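Local coordinates for chlorella virus DNA ligase-adenylate (Chlorella virus, PDB 1FVI), which probably seals nicks in duplex DNA at the expense of ATP, and is caught here with AMP covalently attached to the enzyme, at residues 110-115 with 136-141; 94-99 with 117-122; 15-20 with 162-167; 170-175 with 180-185. The protein carries 1 engineered substitution. One frame throughout, in Å; residues are numbered along the deposited sequence.

Contact 1 (110-115 with 136-141)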
# COMPACT_ATOMS: atom_id res chain seq x y z
N ASP A 110 9.83 1.95 -18.29
CA ASP A 110 9.53 1.18 -19.49
C ASP A 110 8.85 -0.15 -19.19
O ASP A 110 7.96 -0.58 -19.93
CB ASP A 110 10.82 0.99 -20.29
CG ASP A 110 11.33 2.30 -20.87
OD1 ASP A 110 10.51 3.22 -21.07
OD2 ASP A 110 12.54 2.42 -21.14
N ARG A 111 9.29 -0.83 -18.13
CA ARG A 111 8.67 -2.09 -17.74
C ARG A 111 7.23 -1.79 -17.29
O ARG A 111 6.33 -2.57 -17.52
CB ARG A 111 9.47 -2.77 -16.62
CG ARG A 111 10.93 -3.06 -17.00
CD ARG A 111 11.62 -4.06 -16.06
NE ARG A 111 11.54 -3.68 -14.65
CZ ARG A 111 12.41 -2.90 -14.02
NH1 ARG A 111 13.45 -2.38 -14.67
NH2 ARG A 111 12.23 -2.61 -12.74
N VAL A 112 7.03 -0.64 -16.64
CA VAL A 112 5.71 -0.24 -16.18
C VAL A 112 4.81 -0.03 -17.40
O VAL A 112 3.64 -0.41 -17.38
CB VAL A 112 5.77 1.06 -15.35
CG1 VAL A 112 4.36 1.59 -15.09
CG2 VAL A 112 6.47 0.79 -14.03
N GLU A 113 5.37 0.56 -18.46
CA GLU A 113 4.64 0.79 -19.69
C GLU A 113 4.27 -0.54 -20.35
O GLU A 113 3.23 -0.66 -21.00
CB GLU A 113 5.47 1.63 -20.64
CG GLU A 113 4.72 2.06 -21.89
CD GLU A 113 3.53 2.95 -21.58
OE1 GLU A 113 2.57 2.91 -22.39
OE2 GLU A 113 3.55 3.68 -20.56
N ASP A 114 5.14 -1.54 -20.19
CA ASP A 114 4.86 -2.88 -20.72
C ASP A 114 3.61 -3.44 -20.01
O ASP A 114 2.71 -4.00 -20.66
CB ASP A 114 6.04 -3.83 -20.45
CG ASP A 114 7.17 -3.68 -21.44
OD1 ASP A 114 7.00 -3.06 -22.52
OD2 ASP A 114 8.26 -4.20 -21.14
N MET A 115 3.57 -3.30 -18.69
CA MET A 115 2.45 -3.77 -17.87
C MET A 115 1.19 -3.05 -18.33
O MET A 115 0.16 -3.68 -18.53
CB MET A 115 2.69 -3.47 -16.38
CG MET A 115 1.45 -3.57 -15.47
SD MET A 115 1.78 -3.39 -13.67
CE MET A 115 2.27 -1.65 -13.56
N LEU A 136 -0.19 -1.35 -10.06
CA LEU A 136 0.43 -0.32 -9.25
C LEU A 136 1.28 0.56 -10.15
O LEU A 136 2.46 0.32 -10.33
CB LEU A 136 1.32 -0.92 -8.17
CG LEU A 136 0.81 -1.15 -6.74
CD1 LEU A 136 2.02 -1.12 -5.82
CD2 LEU A 136 -0.19 -0.07 -6.32
N ILE A 137 0.64 1.54 -10.78
CA ILE A 137 1.33 2.49 -11.64
C ILE A 137 1.90 3.59 -10.71
O ILE A 137 1.17 4.15 -9.88
CB ILE A 137 0.35 3.02 -12.69
CG1 ILE A 137 -0.07 1.84 -13.58
CG2 ILE A 137 0.97 4.18 -13.47
CD1 ILE A 137 -1.29 2.08 -14.43
N PRO A 138 3.21 3.88 -10.80
CA PRO A 138 3.81 4.89 -9.92
C PRO A 138 3.39 6.34 -10.12
O PRO A 138 2.91 6.73 -11.19
CB PRO A 138 5.30 4.71 -10.15
CG PRO A 138 5.35 4.32 -11.62
CD PRO A 138 4.21 3.33 -11.73
N VAL A 139 3.59 7.12 -9.06
CA VAL A 139 3.29 8.54 -9.03
C VAL A 139 4.63 9.25 -9.18
O VAL A 139 5.60 8.82 -8.59
CB VAL A 139 2.72 8.95 -7.65
CG1 VAL A 139 2.59 10.46 -7.55
CG2 VAL A 139 1.37 8.30 -7.42
N GLU A 140 4.68 10.30 -9.99
CA GLU A 140 5.91 11.06 -10.14
C GLU A 140 5.91 12.14 -9.06
O GLU A 140 5.00 12.95 -8.99
CB GLU A 140 6.01 11.70 -11.52
CG GLU A 140 7.28 12.53 -11.73
CD GLU A 140 7.41 13.10 -13.14
OE1 GLU A 140 8.53 13.08 -13.70
OE2 GLU A 140 6.38 13.57 -13.69
N ILE A 141 6.90 12.08 -8.17
CA ILE A 141 7.05 13.02 -7.06
C ILE A 141 8.24 13.92 -7.45
O ILE A 141 9.28 13.42 -7.89
CB ILE A 141 7.36 12.25 -5.72
CG1 ILE A 141 6.24 11.24 -5.41
CG2 ILE A 141 7.61 13.22 -4.58
CD1 ILE A 141 4.89 11.86 -5.14

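Contact 2 (94-99 with 117-122). With AMP (adenosine monophosphate), chain C.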
# COMPACT_ATOMS: atom_id res chain seq x y z
N TYR A 94 -4.21 -8.74 -5.96
CA TYR A 94 -2.81 -8.86 -6.34
C TYR A 94 -2.39 -7.51 -6.89
O TYR A 94 -2.90 -7.07 -7.93
CB TYR A 94 -2.60 -9.96 -7.38
CG TYR A 94 -1.15 -10.07 -7.81
CD1 TYR A 94 -0.24 -10.79 -7.04
CD2 TYR A 94 -0.70 -9.48 -8.98
CE1 TYR A 94 1.10 -10.92 -7.44
CE2 TYR A 94 0.63 -9.60 -9.40
CZ TYR A 94 1.52 -10.32 -8.62
OH TYR A 94 2.80 -10.48 -9.05
N TYR A 95 -1.55 -6.82 -6.12
CA TYR A 95 -1.04 -5.52 -6.53
C TYR A 95 0.17 -5.83 -7.42
O TYR A 95 1.20 -6.30 -6.94
CB TYR A 95 -0.60 -4.71 -5.31
CG TYR A 95 -1.74 -4.28 -4.39
CD1 TYR A 95 -2.13 -5.08 -3.31
CD2 TYR A 95 -2.39 -3.05 -4.58
CE1 TYR A 95 -3.14 -4.66 -2.44
CE2 TYR A 95 -3.40 -2.63 -3.71
CZ TYR A 95 -3.77 -3.44 -2.64
OH TYR A 95 -4.75 -3.04 -1.76
N TRP A 96 -0.00 -5.59 -8.72
CA TRP A 96 1.02 -5.87 -9.73
C TRP A 96 1.86 -4.63 -9.93
O TRP A 96 1.42 -3.68 -10.56
CB TRP A 96 0.31 -6.25 -11.02
CG TRP A 96 1.18 -6.73 -12.17
CD1 TRP A 96 2.49 -7.09 -12.13
CD2 TRP A 96 0.77 -6.84 -13.55
NE1 TRP A 96 2.93 -7.41 -13.40
CE2 TRP A 96 1.90 -7.26 -14.29
CE3 TRP A 96 -0.44 -6.61 -14.24
CZ2 TRP A 96 1.87 -7.45 -15.68
CZ3 TRP A 96 -0.47 -6.80 -15.62
CH2 TRP A 96 0.68 -7.22 -16.32
N PHE A 97 3.08 -4.64 -9.39
CA PHE A 97 3.94 -3.47 -9.50
C PHE A 97 5.12 -3.52 -10.47
O PHE A 97 5.76 -2.48 -10.71
CB PHE A 97 4.37 -2.98 -8.11
CG PHE A 97 5.04 -4.02 -7.26
CD1 PHE A 97 6.27 -4.59 -7.65
CD2 PHE A 97 4.52 -4.35 -6.01
CE1 PHE A 97 6.96 -5.47 -6.81
CE2 PHE A 97 5.20 -5.22 -5.15
CZ PHE A 97 6.43 -5.78 -5.54
N ASP A 98 5.43 -4.70 -11.01
CA ASP A 98 6.53 -4.82 -11.96
C ASP A 98 6.29 -5.93 -12.97
O ASP A 98 5.48 -6.83 -12.75
CB ASP A 98 7.88 -5.00 -11.25
CG ASP A 98 9.03 -4.33 -11.99
OD1 ASP A 98 8.85 -3.89 -13.15
OD2 ASP A 98 10.13 -4.23 -11.41
N TYR A 99 7.02 -5.86 -14.08
CA TYR A 99 6.90 -6.79 -15.20
C TYR A 99 8.22 -6.83 -15.95
O TYR A 99 8.56 -5.87 -16.64
CB TYR A 99 5.83 -6.24 -16.17
CG TYR A 99 5.49 -7.14 -17.34
CD1 TYR A 99 5.70 -8.52 -17.27
CD2 TYR A 99 4.89 -6.61 -18.48
CE1 TYR A 99 5.29 -9.36 -18.31
CE2 TYR A 99 4.47 -7.44 -19.52
CZ TYR A 99 4.67 -8.81 -19.42
OH TYR A 99 4.23 -9.64 -20.42
N ASN A 117 0.49 -1.63 -21.24
CA ASN A 117 0.11 -2.09 -22.57
C ASN A 117 -0.47 -3.49 -22.55
O ASN A 117 -1.46 -3.76 -23.24
CB ASN A 117 1.28 -2.01 -23.54
CG ASN A 117 1.54 -0.58 -24.00
OD1 ASN A 117 2.62 -0.03 -23.77
ND2 ASN A 117 0.55 0.03 -24.64
N TYR A 118 0.10 -4.37 -21.73
CA TYR A 118 -0.41 -5.73 -21.64
C TYR A 118 -1.88 -5.65 -21.22
O TYR A 118 -2.73 -6.32 -21.80
CB TYR A 118 0.41 -6.56 -20.65
CG TYR A 118 -0.04 -7.99 -20.57
CD1 TYR A 118 0.54 -8.97 -21.38
CD2 TYR A 118 -1.06 -8.38 -19.70
CE1 TYR A 118 0.11 -10.29 -21.34
CE2 TYR A 118 -1.50 -9.69 -19.65
CZ TYR A 118 -0.91 -10.64 -20.47
OH TYR A 118 -1.34 -11.94 -20.41
N ILE A 119 -2.16 -4.79 -20.23
CA ILE A 119 -3.53 -4.61 -19.71
C ILE A 119 -4.48 -4.05 -20.78
O ILE A 119 -5.66 -4.36 -20.79
CB ILE A 119 -3.52 -3.70 -18.45
CG1 ILE A 119 -2.80 -4.44 -17.31
CG2 ILE A 119 -4.96 -3.32 -18.02
CD1 ILE A 119 -2.35 -3.54 -16.18
N THR A 120 -3.94 -3.22 -21.66
CA THR A 120 -4.70 -2.63 -22.76
C THR A 120 -5.13 -3.74 -23.72
O THR A 120 -6.20 -3.66 -24.31
CB THR A 120 -3.83 -1.60 -23.51
OG1 THR A 120 -3.87 -0.35 -22.81
CG2 THR A 120 -4.28 -1.42 -24.92
N VAL A 121 -4.27 -4.74 -23.89
CA VAL A 121 -4.54 -5.87 -24.79
C VAL A 121 -5.47 -6.87 -24.10
O VAL A 121 -6.24 -7.56 -24.77
CB VAL A 121 -3.20 -6.63 -25.16
CG1 VAL A 121 -3.50 -7.85 -26.02
CG2 VAL A 121 -2.23 -5.73 -25.87
N HIS A 122 -5.36 -6.94 -22.78
CA HIS A 122 -6.12 -7.86 -21.94
C HIS A 122 -6.85 -7.13 -20.79
O HIS A 122 -6.59 -7.41 -19.62
CB HIS A 122 -5.14 -8.88 -21.31
CG HIS A 122 -4.23 -9.56 -22.29
ND1 HIS A 122 -3.07 -8.98 -22.76
CD2 HIS A 122 -4.27 -10.81 -22.82
CE1 HIS A 122 -2.43 -9.84 -23.53
NE2 HIS A 122 -3.14 -10.96 -23.58
P AMP C . 8.67 -3.08 4.92
O1P AMP C . 9.92 -2.85 5.63
O3P AMP C . 8.14 -4.34 5.72
O5' AMP C . 8.93 -3.66 3.56
C5' AMP C . 7.78 -4.14 2.70
C4' AMP C . 8.17 -5.27 1.78
O4' AMP C . 7.15 -5.33 0.77
C3' AMP C . 9.51 -5.05 1.04
O3' AMP C . 10.30 -6.23 0.88
C2' AMP C . 9.11 -4.59 -0.32
O2' AMP C . 10.07 -5.02 -1.29
C1' AMP C . 7.69 -5.13 -0.51
N9 AMP C . 6.85 -4.17 -1.21
C8 AMP C . 5.61 -3.76 -0.78
N7 AMP C . 5.10 -2.89 -1.60
C5 AMP C . 6.02 -2.71 -2.63
C6 AMP C . 6.03 -1.91 -3.78
N6 AMP C . 5.00 -1.08 -4.11
N1 AMP C . 7.12 -1.99 -4.56
C2 AMP C . 8.11 -2.79 -4.23
N3 AMP C . 8.24 -3.60 -3.18
C4 AMP C . 7.15 -3.54 -2.37

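Contact 3 (15-20 with 162-167). With AMP (adenosine monophosphate), chain C.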
# COMPACT_ATOMS: atom_id res chain seq x y z
N GLU A 15 16.12 13.78 2.69
CA GLU A 15 16.88 14.67 1.82
C GLU A 15 17.81 13.88 0.89
O GLU A 15 18.39 14.46 -0.04
CB GLU A 15 17.62 15.72 2.63
CG GLU A 15 16.70 16.55 3.51
CD GLU A 15 17.25 17.93 3.86
OE1 GLU A 15 18.39 18.27 3.44
OE2 GLU A 15 16.54 18.69 4.55
N ASP A 16 17.89 12.56 1.09
CA ASP A 16 18.72 11.69 0.26
C ASP A 16 18.06 11.33 -1.07
O ASP A 16 18.74 10.91 -2.01
CB ASP A 16 19.05 10.37 0.98
CG ASP A 16 20.24 10.49 1.94
OD1 ASP A 16 21.14 11.33 1.72
OD2 ASP A 16 20.28 9.71 2.91
N VAL A 17 16.74 11.51 -1.16
CA VAL A 17 15.97 11.15 -2.36
C VAL A 17 16.32 11.96 -3.59
O VAL A 17 16.35 13.18 -3.53
CB VAL A 17 14.45 11.26 -2.11
CG1 VAL A 17 13.67 10.96 -3.37
CG2 VAL A 17 14.02 10.28 -1.03
N GLN A 18 16.66 11.27 -4.67
CA GLN A 18 16.98 11.92 -5.94
C GLN A 18 15.58 12.23 -6.46
O GLN A 18 14.83 11.32 -6.85
CB GLN A 18 17.75 10.95 -6.82
CG GLN A 18 19.09 10.56 -6.20
CD GLN A 18 19.99 11.77 -5.92
OE1 GLN A 18 20.60 11.87 -4.85
NE2 GLN A 18 20.07 12.69 -6.88
N PHE A 19 15.26 13.52 -6.53
CA PHE A 19 13.90 13.90 -6.82
C PHE A 19 12.99 13.53 -7.93
O PHE A 19 11.82 13.26 -7.63
CB PHE A 19 13.52 15.21 -6.21
CG PHE A 19 12.86 14.99 -4.93
CD1 PHE A 19 13.50 15.32 -3.75
CD2 PHE A 19 11.68 14.24 -4.90
CE1 PHE A 19 12.98 14.88 -2.54
CE2 PHE A 19 11.16 13.80 -3.72
CZ PHE A 19 11.80 14.12 -2.54
N PRO A 20 13.38 13.72 -9.18
CA PRO A 20 12.31 13.25 -10.06
C PRO A 20 12.32 11.72 -9.78
O PRO A 20 13.27 11.03 -10.17
CB PRO A 20 12.84 13.60 -11.44
CG PRO A 20 13.58 14.89 -11.17
CD PRO A 20 14.33 14.60 -9.88
N VAL A 162 5.83 4.33 1.94
CA VAL A 162 6.06 4.42 0.50
C VAL A 162 7.31 3.75 -0.06
O VAL A 162 8.32 3.56 0.63
CB VAL A 162 5.88 5.90 -0.06
CG1 VAL A 162 5.47 6.88 1.05
CG2 VAL A 162 7.10 6.38 -0.81
N MET A 163 7.18 3.30 -1.31
CA MET A 163 8.28 2.66 -2.03
C MET A 163 8.72 3.62 -3.14
O MET A 163 7.90 4.06 -3.94
CB MET A 163 7.85 1.31 -2.61
CG MET A 163 7.36 0.32 -1.55
SD MET A 163 8.56 -0.07 -0.27
CE MET A 163 9.81 -1.00 -1.22
N ILE A 164 10.01 3.94 -3.15
CA ILE A 164 10.63 4.87 -4.11
C ILE A 164 11.53 4.20 -5.17
O ILE A 164 12.38 3.35 -4.85
CB ILE A 164 11.49 5.92 -3.35
CG1 ILE A 164 10.64 6.61 -2.28
CG2 ILE A 164 12.03 6.95 -4.32
CD1 ILE A 164 11.43 7.31 -1.21
N ARG A 165 11.38 4.62 -6.42
CA ARG A 165 12.18 4.08 -7.51
C ARG A 165 12.65 5.14 -8.50
O ARG A 165 11.90 6.07 -8.85
CB ARG A 165 11.38 3.04 -8.31
CG ARG A 165 10.90 1.83 -7.54
CD ARG A 165 11.00 0.59 -8.41
NE ARG A 165 9.99 -0.41 -8.08
CZ ARG A 165 9.93 -1.63 -8.64
NH1 ARG A 165 10.83 -2.01 -9.54
NH2 ARG A 165 8.91 -2.43 -8.37
N LYS A 166 13.89 5.00 -8.96
CA LYS A 166 14.38 5.91 -10.00
C LYS A 166 13.78 5.35 -11.31
O LYS A 166 13.57 4.14 -11.44
CB LYS A 166 15.92 5.99 -10.01
CG LYS A 166 16.66 4.78 -10.49
CD LYS A 166 18.15 4.98 -10.23
CE LYS A 166 19.02 4.01 -11.03
NZ LYS A 166 20.47 4.06 -10.66
N PRO A 167 13.37 6.23 -12.23
CA PRO A 167 12.77 5.90 -13.52
C PRO A 167 13.57 4.93 -14.37
O PRO A 167 13.02 4.03 -15.00
CB PRO A 167 12.68 7.26 -14.20
CG PRO A 167 12.51 8.19 -13.07
CD PRO A 167 13.49 7.69 -12.07
P AMP C . 8.67 -3.08 4.92
O1P AMP C . 9.92 -2.85 5.63
O3P AMP C . 8.14 -4.34 5.72
O5' AMP C . 8.93 -3.66 3.56
C5' AMP C . 7.78 -4.14 2.70
C4' AMP C . 8.17 -5.27 1.78
O4' AMP C . 7.15 -5.33 0.77
C3' AMP C . 9.51 -5.05 1.04
O3' AMP C . 10.30 -6.23 0.88
C2' AMP C . 9.11 -4.59 -0.32
O2' AMP C . 10.07 -5.02 -1.29
C1' AMP C . 7.69 -5.13 -0.51
N9 AMP C . 6.85 -4.17 -1.21
C8 AMP C . 5.61 -3.76 -0.78
N7 AMP C . 5.10 -2.89 -1.60
C5 AMP C . 6.02 -2.71 -2.63
C6 AMP C . 6.03 -1.91 -3.78
N6 AMP C . 5.00 -1.08 -4.11
N1 AMP C . 7.12 -1.99 -4.56
C2 AMP C . 8.11 -2.79 -4.23
N3 AMP C . 8.24 -3.60 -3.18
C4 AMP C . 7.15 -3.54 -2.37

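Contact 4 (170-175 with 180-185). With AMP (adenosine monophosphate), chain C; SO4 (sulfate ion), chain B.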
# COMPACT_ATOMS: atom_id res chain seq x y z
N LYS A 170 16.92 -0.66 -13.17
CA LYS A 170 16.82 -1.99 -13.75
C LYS A 170 16.17 -2.88 -12.73
O LYS A 170 15.93 -2.47 -11.59
CB LYS A 170 18.23 -2.54 -14.01
CG LYS A 170 19.28 -1.48 -14.30
CD LYS A 170 19.78 -0.83 -13.01
CE LYS A 170 19.97 0.66 -13.18
NZ LYS A 170 20.25 1.27 -11.86
N TYR A 171 15.87 -4.11 -13.13
CA TYR A 171 15.33 -5.09 -12.21
C TYR A 171 16.56 -5.81 -11.64
O TYR A 171 17.14 -6.67 -12.31
CB TYR A 171 14.38 -6.09 -12.90
CG TYR A 171 13.62 -6.91 -11.90
CD1 TYR A 171 12.28 -6.66 -11.63
CD2 TYR A 171 14.27 -7.89 -11.14
CE1 TYR A 171 11.60 -7.36 -10.63
CE2 TYR A 171 13.60 -8.58 -10.14
CZ TYR A 171 12.27 -8.32 -9.89
OH TYR A 171 11.62 -9.01 -8.89
N LYS A 172 16.96 -5.42 -10.45
CA LYS A 172 18.13 -6.00 -9.79
C LYS A 172 17.79 -7.33 -9.11
O LYS A 172 16.80 -7.43 -8.39
CB LYS A 172 18.70 -5.02 -8.76
CG LYS A 172 20.01 -5.47 -8.11
CD LYS A 172 20.52 -4.43 -7.14
CE LYS A 172 21.73 -4.93 -6.38
NZ LYS A 172 22.29 -3.90 -5.45
N PHE A 173 18.62 -8.34 -9.35
CA PHE A 173 18.41 -9.65 -8.73
C PHE A 173 19.07 -9.61 -7.35
O PHE A 173 20.07 -10.28 -7.10
CB PHE A 173 18.99 -10.77 -9.61
CG PHE A 173 18.44 -10.79 -11.01
CD1 PHE A 173 19.22 -11.20 -12.08
CD2 PHE A 173 17.12 -10.43 -11.26
CE1 PHE A 173 18.68 -11.27 -13.38
CE2 PHE A 173 16.57 -10.49 -12.55
CZ PHE A 173 17.36 -10.91 -13.61
N GLY A 174 18.50 -8.79 -6.47
CA GLY A 174 19.05 -8.62 -5.14
C GLY A 174 18.56 -7.32 -4.54
O GLY A 174 17.70 -6.64 -5.12
N ARG A 175 19.11 -6.95 -3.39
CA ARG A 175 18.70 -5.73 -2.72
C ARG A 175 19.42 -4.48 -3.21
O ARG A 175 20.64 -4.45 -3.34
CB ARG A 175 18.88 -5.89 -1.22
CG ARG A 175 18.31 -4.73 -0.39
CD ARG A 175 18.55 -5.00 1.10
NE ARG A 175 17.45 -5.69 1.78
CZ ARG A 175 17.23 -7.00 1.77
NH1 ARG A 175 18.06 -7.81 1.11
NH2 ARG A 175 16.16 -7.50 2.38
N GLU A 180 22.23 3.40 -5.29
CA GLU A 180 21.63 2.96 -6.55
C GLU A 180 20.25 3.60 -6.74
O GLU A 180 19.85 3.90 -7.87
CB GLU A 180 21.49 1.43 -6.57
CG GLU A 180 22.75 0.71 -6.98
CD GLU A 180 22.72 -0.78 -6.69
OE1 GLU A 180 21.82 -1.25 -5.97
OE2 GLU A 180 23.62 -1.49 -7.17
N GLY A 181 19.54 3.79 -5.63
CA GLY A 181 18.22 4.39 -5.68
C GLY A 181 17.27 3.65 -6.60
O GLY A 181 16.38 4.27 -7.18
N ILE A 182 17.44 2.32 -6.72
CA ILE A 182 16.59 1.51 -7.60
C ILE A 182 15.26 1.22 -6.93
O ILE A 182 14.20 1.37 -7.54
CB ILE A 182 17.30 0.17 -7.99
CG1 ILE A 182 18.52 0.45 -8.88
CG2 ILE A 182 16.36 -0.78 -8.72
CD1 ILE A 182 19.41 -0.76 -9.06
N LEU A 183 15.33 0.86 -5.66
CA LEU A 183 14.13 0.56 -4.88
C LEU A 183 14.45 0.94 -3.45
O LEU A 183 15.38 0.40 -2.86
CB LEU A 183 13.77 -0.92 -4.97
CG LEU A 183 12.30 -1.38 -4.88
CD1 LEU A 183 12.20 -2.46 -3.83
CD2 LEU A 183 11.30 -0.20 -4.65
N LEU A 184 13.66 1.87 -2.91
CA LEU A 184 13.85 2.35 -1.54
C LEU A 184 12.54 2.35 -0.75
O LEU A 184 11.47 2.65 -1.28
CB LEU A 184 14.41 3.79 -1.54
CG LEU A 184 15.63 4.18 -2.40
CD1 LEU A 184 15.86 5.68 -2.27
CD2 LEU A 184 16.87 3.40 -2.00
N LYS A 185 12.63 2.00 0.53
CA LYS A 185 11.46 2.02 1.38
C LYS A 185 11.53 3.19 2.35
O LYS A 185 12.58 3.50 2.93
CB LYS A 185 11.20 0.67 2.08
CG LYS A 185 12.35 -0.01 2.75
CD LYS A 185 11.95 -1.43 3.13
CE LYS A 185 12.92 -2.06 4.10
NZ LYS A 185 12.42 -3.36 4.61
P AMP C . 8.67 -3.08 4.92
O1P AMP C . 9.92 -2.85 5.63
O3P AMP C . 8.14 -4.34 5.72
O5' AMP C . 8.93 -3.66 3.56
C5' AMP C . 7.78 -4.14 2.70
C4' AMP C . 8.17 -5.27 1.78
O4' AMP C . 7.15 -5.33 0.77
C3' AMP C . 9.51 -5.05 1.04
O3' AMP C . 10.30 -6.23 0.88
C2' AMP C . 9.11 -4.59 -0.32
O2' AMP C . 10.07 -5.02 -1.29
C1' AMP C . 7.69 -5.13 -0.51
N9 AMP C . 6.85 -4.17 -1.21
C8 AMP C . 5.61 -3.76 -0.78
N7 AMP C . 5.10 -2.89 -1.60
C5 AMP C . 6.02 -2.71 -2.63
C6 AMP C . 6.03 -1.91 -3.78
N6 AMP C . 5.00 -1.08 -4.11
N1 AMP C . 7.12 -1.99 -4.56
C2 AMP C . 8.11 -2.79 -4.23
N3 AMP C . 8.24 -3.60 -3.18
C4 AMP C . 7.15 -3.54 -2.37
S SO4 B . 12.44 -6.80 3.61
O1 SO4 B . 13.44 -7.85 3.44
O2 SO4 B . 12.89 -5.54 2.93
O3 SO4 B . 12.16 -6.48 5.10
O4 SO4 B . 11.11 -7.27 3.04

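Contact 1 (110-115 with 136-141)
Val112 and Pro138 reach toward each other, the methyls of a helical valine against the CD methylene of a proline in the loop that leads into strand 139-141. CG1 of Val112 lies 3.8 Å from CD of Pro138, and CG2 comes almost as close, at 4.1 Å from the same CD, so the ring carbon sits in the fork between the two methyls. The first torsion sets this up: CG1 stands opposite the backbone N (chi1 170°) and CG2 opposite the carbonyl carbon, and both branches are presented to the proline.

One turn on, Met115 supplies the second apolar touch. Its chain runs out straight and then bends at the sulfur (chi3 68°), which swings CE toward the other segment. There CE packs 4.2 Å from CG1 of Ile137 and lies 3.8 Å from the backbone O of Leu136.

Polar bonds play no part between the segments, and the joint rests on a few methyl and methylene groups. The polar work is done elsewhere: Arg111, on the same helix, forms a salt bridge with Asp98 and donates to the carbonyl of Gly169.

Helix 108-121 thus leans on the link between strands 131-135 and 139-141, where the chain passes from one sheet to the other. Met115 also packs on Trp96 of strand 92-99, Pro138 on Leu22 and Thr24 of strand 21-25, and Leu136 reaches the bound AMP.

Contact 2 (94-99 with 117-122)
Trp96 and Tyr118 carry the aromatic part of this contact, their side chains crossing at about a right angle. Trp96 holds CG opposite its backbone N (chi1 -174°), sending the indole toward the helix. CD2 of Tyr118 comes to the rim of the indole near its plane, 4.0 Å from CH2 of Trp96. Tyr99 also crosses Tyr118 nearly at right angles, with its OH 3.9 Å from CD1 of Tyr118.

The aliphatic touch is Ile119, whose CG1 approaches CZ3 of Trp96 at 3.7 Å. The two side chains run past each other in opposite directions, and CD1 of Ile119 lies by the same benzo end.

No hydrogen bond crosses between the segments. His122 ND1 donates to Tyr118 O over 2.8 Å, the acceptor lying in the imidazole plane, and the ring is held over a face of the Tyr118 phenol.

The strand's other side faces the nucleotide: Phe97 lays a ring face over the adenine, its CD2 3.6 Å from AMP C6, and Phe97 and Asp98 form a classic beta bulge opposite Asp64. Helix 108-121 is the crossover of a beta-alpha-beta unit, packed against strand 92-99 and touching Pro135 of the parallel strand 131-135.

Contact 3 (15-20 with 162-167)
This is a small apolar contact between the loop that enters strand 21-25 and strand 162-165, on the side of that strand turned from the nucleotide. Val17 and Ile164 are its centre: CG2 of Val17 lies 3.9 Å from CD1 of Ile164, the two side chains at a slant to each other. Ile164 places CG1 opposite its carbonyl carbon (chi1 -54°) and then runs on extended, which carries CD1 out to the valine. A second touch lies toward the other end of the segments, where the CD methylene of Pro167 sits 3.8 Å from the backbone O of Pro20. No hydrogen bond joins the segments. Within the loop, CG1 of Val17 stands 3.7 Å above the ring plane of Phe19, offset toward the rim, so each valine methyl has its own neighbour.

Strand 162-165 is an inner strand of a mixed sheet, between strands 184-186 and 21-25, in the adenylation domain of the ATP-dependent ligase family. Ile164 looks to the loop, while Met163, one residue earlier, turns to AMP and lays its CG 3.4 Å from adenine C6. Bends at chi2 and chi3 (-59° and -68°) fold the methionine back over the base, and its CE ends 3.6 Å from AMP N3. Arg165, next along, forms a salt bridge with Asp98. On the loop side, Val17 and Phe19 also pack on Leu147 of helix 144-156, and Ile164 touches Cys21, Leu184 and Met186 of the flanking strands.

Contact 4 (170-175 with 180-185)
The ammonium of Lys172 is gripped by three oxygens. Its NZ donates at 2.7 Å to Glu180 OE1, which receives it on its syn lone pair, and more weakly to OE2 of the same carboxylate, so the salt bridge is two-pronged but uneven. The third oxygen is the backbone O of Arg175, also 2.7 Å from Lys172 NZ, approached from above the carbonyl plane. Lys172 is extended all the way, with CG opposite the backbone N (chi1 -174°), and its side chain crosses that of Glu180 at about a right angle. Glu180 OE1 also accepts from the backbone N of Thr177, in the turn between the segments.

Ile182 packs against Lys170, its CD1 4.0 Å from CD of Lys170. Polar atoms come close too: Ile182 CG2 lies 3.4 Å from Lys170 O, and the lysine, bent at chi2 and chi3, brings NZ 3.5 Å from Ile182 CG1.

At the far end of the segments lies the nucleotide site. Lys185 NZ donates to AMP O1P at 2.7 Å and to O2 of a sulfate, probably from the crystallisation liquor, which Arg175 NH2 meets at its guanidinium edge.

The chemistry separates into two charge clusters. Lys172 finds its counter-charge within the protein, which probably balances it and ties the turn, whereas Lys185 and Arg175 gather round anions, consistent with a surface suited to phosphate groups.

How the contacts relate
From the N terminus, the loop at 15-20 comes first, and contact 3 brings it to strand 162-165, closing the longest loop of the four. Both contacts 1 and 2 fall within that span. They cross each other: 94-99 and 110-115 come in turn before 117-122 and 136-141, with helix 108-121 serving both. Contact 4 follows in series, a short loop closure leading into strand 184-186, which pairs with strand 162-165 through Ile164 N and Leu184 O. Contact 2 belongs to the sheet holding strand 92-99, contacts 3 and 4 to the sheet holding strands 162-165 and 184-186, and contact 1 spans the passage between them. Asp98 of contact 2 is the common partner of contacts 1 and 3.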